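Local coordinates for protein ADP-ribose pyrophosphatase (Streptococcus suis, PDB 3O8S) that probably hydrolyses the pyrophosphate linkage of ADP-ribose or a related nucleoside diphosphate derivative, as a member of the Nudix hydrolase family, at residues A76-E80 and D81-L85; L191-E194 and A195-E199. All blocks are in the same frame, centred on the assembly; numbering follows the deposited sequence.

Contact 1. Residues A76-E80 and D81-L85; sequences AIFQE and DKILL
Phe-78 and Ile-83 meet on one face of a tight antiparallel hairpin. CG1 of Ile-83 lies over the face of the Phe-78 ring, 4.1 Å from the ring centroid and 27° off its normal, a CH-pi contact. Beyond it the terminal methyl CD1 of Ile-83 reaches the ring atom CZ of Phe-78 at 3.3 Å and also touches CB of Ala-76. Chi1 of Ile-83 (-160°) sets CG1 anti to the backbone N and over the ring; chi2, nearer to extended, carries CD1 on to CZ. On the other face Ile-77 and Leu-84 run side by side, with CD1 of Ile-77 3.8 Å from CD2 of Leu-84.

The backbone beneath is a beta hairpin with a two-residue loop, a type I' turn from Gln-79 to Lys-82, with Glu-80 and Asp-81 at the corner both at positive phi. Gln-79 and Lys-82 form the hydrogen-bonded pair: N of Gln-79 donates to O of Lys-82 at 3.1 Å, and N of Lys-82 returns to O of Gln-79 at 3.0 Å. Phe-78 and Ile-83 are the non-hydrogen-bonded pair that follows. Further along, N of Leu-84 bonds to O of Ile-77 at 2.8 Å, and a water then bridges N of Ile-77 and O of Leu-84 where the strands diverge. The Gln-79 side chain folds back along its own strand, and its NE2 donates to a lone pair of O of Phe-78 at 2.9 Å. Outside the hairpin, Leu-193 and Ser-196 of helix 186-197 pack against the Phe-78 ring, while Phe-170 of strand 167-171 touches Leu-84.

Contact 2. Residues L191-E194 and A195-E199; sequences LCLE and ASRSE. With EDO (1,2-ethanediol), chain B.
Leu-193 and Arg-197, one helical turn apart, make the main side-chain contact. The extended arm of Arg-197 runs back across the leucine, and CD2 of Leu-193 sits over one face of the guanidinium, 3.4 Å above its plane and displaced toward the rim; its nearest atom there is NH1 of Arg-197 at 3.5 Å. With CG anti to the backbone N (chi1 176°), the branch of Leu-193 reaches the arginine, CD2 over the guanidinium and CD1 near NE. A salt bridge from NH2 of Arg-197 to OD2 of Asp-81 holds the outer end of the group.

Glu-194 takes part chiefly through its backbone: its O receives OG of Ser-198 at 2.6 Å, from well above the carbonyl plane, and a weak bond from N of Arg-197. The O of Leu-193 is gripped twice, by N of Arg-197 at 3.0 Å and by OG of Ser-196 at 2.7 Å, the hydroxyl using a lone pair in the carbonyl plane. N of Ala-195 donates to O of Leu-191 at 3.0 Å, and its CB lies by O of Cys-192. Past the helix, N of Glu-199 donates to O2 of an ethanediol, probably a crystallisation additive.

Arg-126 of strand 120-132 bonds to the O atoms of Ser-198 and Glu-199. On the inner side of helix 186-197, Ala-195 touches Val-128 and Trp-201, and Cys-192 lies against Ala-76 of strand 70-79, Phe-149 of strand 145-157 and Val-128 of strand 120-132.

Overall arrangement
Contact 1 is the hairpin of strands 70-79 and 82-87, and contact 2 is the C-terminal end of helix 186-197, which lies against that hairpin; their centres are about 11 Å apart. At the turn, OD2 of Asp-81 and NH2 of Arg-197 form a salt bridge of 3.1 Å. Deeper in, CZ of Phe-78 comes within 3.3 Å of N of Leu-193, and CB of Ala-76 lies 3.6 Å from CB of Cys-192. Through these contacts the helix packs on the mixed sheet. In Nudix hydrolases the catalytic Nudix box spans a loop-helix-loop, here probably around helix 106-118; neither contact includes it. The nearby ethanediol and acetate probably come from the crystallisation liquor, so nothing about substrate follows from them.

Contact 1. Residues A76-E80 and D81-L85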
loop_
_atom_site.group_PDB
_atom_site.type_symbol
_atom_site.label_atom_id
_atom_site.label_comp_id
_atom_site.label_asym_id
_atom_site.label_seq_id
_atom_site.Cartn_x
_atom_site.Cartn_y
_atom_site.Cartn_z
ATOM N N ALA A 76 2.602 11.581 -7.359
ATOM C CA ALA A 76 3.715 12.531 -7.225
ATOM C C ALA A 76 4.521 12.516 -8.523
ATOM O O ALA A 76 5.129 11.505 -8.840
ATOM C CB ALA A 76 4.591 12.142 -6.044
ATOM N N ILE A 77 4.464 13.593 -9.295
ATOM C CA ILE A 77 5.121 13.722 -10.605
ATOM C C ILE A 77 6.164 14.831 -10.532
ATOM O O ILE A 77 5.842 15.946 -10.159
ATOM C CB ILE A 77 4.055 13.993 -11.727
ATOM C CG1 ILE A 77 2.923 12.923 -11.716
ATOM C CG2 ILE A 77 4.709 14.110 -13.150
ATOM C CD1 ILE A 77 1.549 13.499 -12.122
ATOM N N PHE A 78 7.403 14.534 -10.929
ATOM C CA PHE A 78 8.498 15.511 -10.874
ATOM C C PHE A 78 9.093 15.832 -12.242
ATOM O O PHE A 78 9.207 14.965 -13.099
ATOM C CB PHE A 78 9.621 15.010 -9.924
ATOM C CG PHE A 78 9.183 14.926 -8.476
ATOM C CD1 PHE A 78 8.609 13.763 -7.970
ATOM C CD2 PHE A 78 9.300 16.025 -7.631
ATOM C CE1 PHE A 78 8.180 13.695 -6.631
ATOM C CE2 PHE A 78 8.878 15.954 -6.297
ATOM C CZ PHE A 78 8.292 14.796 -5.814
ATOM N N GLN A 79 9.499 17.084 -12.411
ATOM C CA GLN A 79 10.220 17.624 -13.564
ATOM C C GLN A 79 11.198 18.641 -12.982
ATOM O O GLN A 79 10.755 19.562 -12.298
ATOM C CB GLN A 79 9.261 18.227 -14.629
ATOM C CG GLN A 79 8.477 17.159 -15.441
ATOM C CD GLN A 79 9.346 16.262 -16.320
ATOM O OE1 GLN A 79 9.888 16.686 -17.339
ATOM N NE2 GLN A 79 9.484 14.992 -15.963
ATOM N N GLU A 80 12.515 18.399 -13.118
ATOM C CA GLU A 80 13.585 19.237 -12.533
ATOM C C GLU A 80 13.438 19.342 -10.994
ATOM O O GLU A 80 13.676 20.411 -10.423
ATOM C CB GLU A 80 13.603 20.645 -13.158
ATOM C CG GLU A 80 14.499 20.776 -14.374
ATOM C CD GLU A 80 13.922 20.280 -15.682
ATOM O OE1 GLU A 80 12.699 20.436 -15.908
ATOM O OE2 GLU A 80 14.715 19.780 -16.510
ATOM N N ASP A 81 13.006 18.237 -10.344
ATOM C CA ASP A 81 12.772 18.109 -8.905
ATOM C C ASP A 81 11.638 19.059 -8.405
ATOM O O ASP A 81 11.512 19.272 -7.200
ATOM C CB ASP A 81 14.080 18.299 -8.102
ATOM C CG ASP A 81 15.080 17.148 -8.207
ATOM O OD1 ASP A 81 14.655 16.008 -8.505
ATOM O OD2 ASP A 81 16.270 17.373 -7.928
ATOM N N LYS A 82 10.808 19.606 -9.332
ATOM C CA LYS A 82 9.616 20.398 -9.022
ATOM C C LYS A 82 8.412 19.445 -9.065
ATOM O O LYS A 82 8.352 18.603 -9.964
ATOM C CB LYS A 82 9.432 21.571 -9.991
ATOM C CG LYS A 82 10.435 22.694 -9.826
ATOM C CD LYS A 82 10.142 23.798 -10.836
ATOM C CE LYS A 82 11.073 24.979 -10.709
ATOM N NZ LYS A 82 10.529 26.175 -11.407
ATOM N N ILE A 83 7.462 19.556 -8.101
ATOM C CA ILE A 83 6.342 18.607 -8.054
ATOM C C ILE A 83 5.088 19.126 -8.789
ATOM O O ILE A 83 4.786 20.316 -8.720
ATOM C CB ILE A 83 6.021 18.213 -6.580
ATOM C CG1 ILE A 83 5.218 16.878 -6.526
ATOM C CG2 ILE A 83 5.338 19.400 -5.777
ATOM C CD1 ILE A 83 5.307 16.121 -5.192
ATOM N N LEU A 84 4.330 18.221 -9.456
ATOM C CA LEU A 84 3.084 18.651 -10.100
ATOM C C LEU A 84 1.923 18.739 -9.073
ATOM O O LEU A 84 1.604 17.761 -8.376
ATOM C CB LEU A 84 2.662 17.774 -11.294
ATOM C CG LEU A 84 1.326 18.258 -11.902
ATOM C CD1 LEU A 84 1.497 19.157 -13.113
ATOM C CD2 LEU A 84 0.342 17.150 -12.050
ATOM N N LEU A 85 1.269 19.901 -9.029
ATOM C CA LEU A 85 0.110 20.148 -8.159
ATOM C C LEU A 85 -1.047 20.645 -8.994
ATOM O O LEU A 85 -0.833 21.319 -10.004
ATOM C CB LEU A 85 0.422 21.146 -7.018
ATOM C CG LEU A 85 1.544 20.738 -6.048
ATOM C CD1 LEU A 85 2.013 21.902 -5.244
ATOM C CD2 LEU A 85 1.152 19.562 -5.159
HETATM O O HOH W 1 2.358 15.195 -8.761
#

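Contact 2. Residues L191-E194 and A195-E199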
loop_
_atom_site.group_PDB
_atom_site.type_symbol
_atom_site.label_atom_id
_atom_site.label_comp_id
_atom_site.label_asym_id
_atom_site.label_seq_id
_atom_site.Cartn_x
_atom_site.Cartn_y
_atom_site.Cartn_z
ATOM N N LEU A 191 8.791 13.918 1.200
ATOM C CA LEU A 191 8.988 12.462 1.170
ATOM C C LEU A 191 8.944 11.935 -0.282
ATOM O O LEU A 191 9.796 11.131 -0.680
ATOM C CB LEU A 191 7.946 11.725 2.050
ATOM C CG LEU A 191 8.253 10.232 2.331
ATOM C CD1 LEU A 191 9.430 10.089 3.335
ATOM C CD2 LEU A 191 6.992 9.467 2.815
ATOM N N CYS A 192 7.972 12.415 -1.073
ATOM C CA CYS A 192 7.845 12.050 -2.494
ATOM C C CYS A 192 9.088 12.477 -3.285
ATOM O O CYS A 192 9.588 11.676 -4.079
ATOM C CB CYS A 192 6.574 12.651 -3.087
ATOM S SG CYS A 192 5.046 11.936 -2.429
ATOM N N LEU A 193 9.638 13.703 -3.021
ATOM C CA LEU A 193 10.868 14.180 -3.693
ATOM C C LEU A 193 12.056 13.257 -3.377
ATOM O O LEU A 193 12.790 12.848 -4.291
ATOM C CB LEU A 193 11.193 15.634 -3.315
ATOM C CG LEU A 193 12.512 16.241 -3.866
ATOM C CD1 LEU A 193 12.537 16.263 -5.392
ATOM C CD2 LEU A 193 12.731 17.623 -3.333
ATOM N N GLU A 194 12.212 12.904 -2.089
ATOM C CA GLU A 194 13.250 11.996 -1.629
ATOM C C GLU A 194 13.113 10.637 -2.366
ATOM O O GLU A 194 14.116 10.128 -2.849
ATOM C CB GLU A 194 13.194 11.841 -0.094
ATOM C CG GLU A 194 14.374 11.096 0.516
ATOM C CD GLU A 194 14.180 10.655 1.959
ATOM O OE1 GLU A 194 13.430 11.341 2.697
ATOM O OE2 GLU A 194 14.773 9.619 2.348
ATOM N N ALA A 195 11.876 10.094 -2.506
ATOM C CA ALA A 195 11.630 8.854 -3.263
ATOM C C ALA A 195 12.029 9.007 -4.743
ATOM O O ALA A 195 12.661 8.098 -5.298
ATOM C CB ALA A 195 10.168 8.447 -3.163
ATOM N N SER A 196 11.727 10.166 -5.363
ATOM C CA SER A 196 12.118 10.385 -6.761
ATOM C C SER A 196 13.632 10.457 -6.952
ATOM O O SER A 196 14.097 10.179 -8.062
ATOM C CB SER A 196 11.485 11.656 -7.332
ATOM O OG SER A 196 12.190 12.811 -6.928
ATOM N N ARG A 197 14.387 10.883 -5.904
ATOM C CA ARG A 197 15.844 11.018 -5.955
ATOM C C ARG A 197 16.596 9.735 -5.539
ATOM O O ARG A 197 17.817 9.686 -5.655
ATOM C CB ARG A 197 16.305 12.176 -5.049
ATOM C CG ARG A 197 16.035 13.578 -5.616
ATOM C CD ARG A 197 16.261 14.630 -4.548
ATOM N NE ARG A 197 16.281 15.997 -5.088
ATOM C CZ ARG A 197 16.224 17.104 -4.344
ATOM N NH1 ARG A 197 16.138 17.020 -3.019
ATOM N NH2 ARG A 197 16.243 18.302 -4.918
ATOM N N SER A 198 15.896 8.723 -5.042
ATOM C CA SER A 198 16.548 7.537 -4.500
ATOM C C SER A 198 16.523 6.350 -5.448
ATOM O O SER A 198 15.455 5.988 -5.947
ATOM C CB SER A 198 15.882 7.149 -3.177
ATOM O OG SER A 198 15.828 8.228 -2.257
ATOM N N GLU A 199 17.684 5.728 -5.685
ATOM C CA GLU A 199 17.748 4.515 -6.496
ATOM C C GLU A 199 16.971 3.398 -5.764
ATOM O O GLU A 199 16.105 2.749 -6.353
ATOM C CB GLU A 199 19.200 4.105 -6.760
ATOM C CG GLU A 199 19.302 2.806 -7.522
ATOM C CD GLU A 199 20.718 2.378 -7.781
ATOM O OE1 GLU A 199 21.358 1.849 -6.849
ATOM O OE2 GLU A 199 21.204 2.608 -8.907
HETATM C C1 EDO B . 19.331 5.927 -2.357
HETATM O O1 EDO B . 19.236 4.586 -2.877
HETATM C C2 EDO B . 20.331 6.817 -3.124
HETATM O O2 EDO B . 20.022 6.976 -4.529
#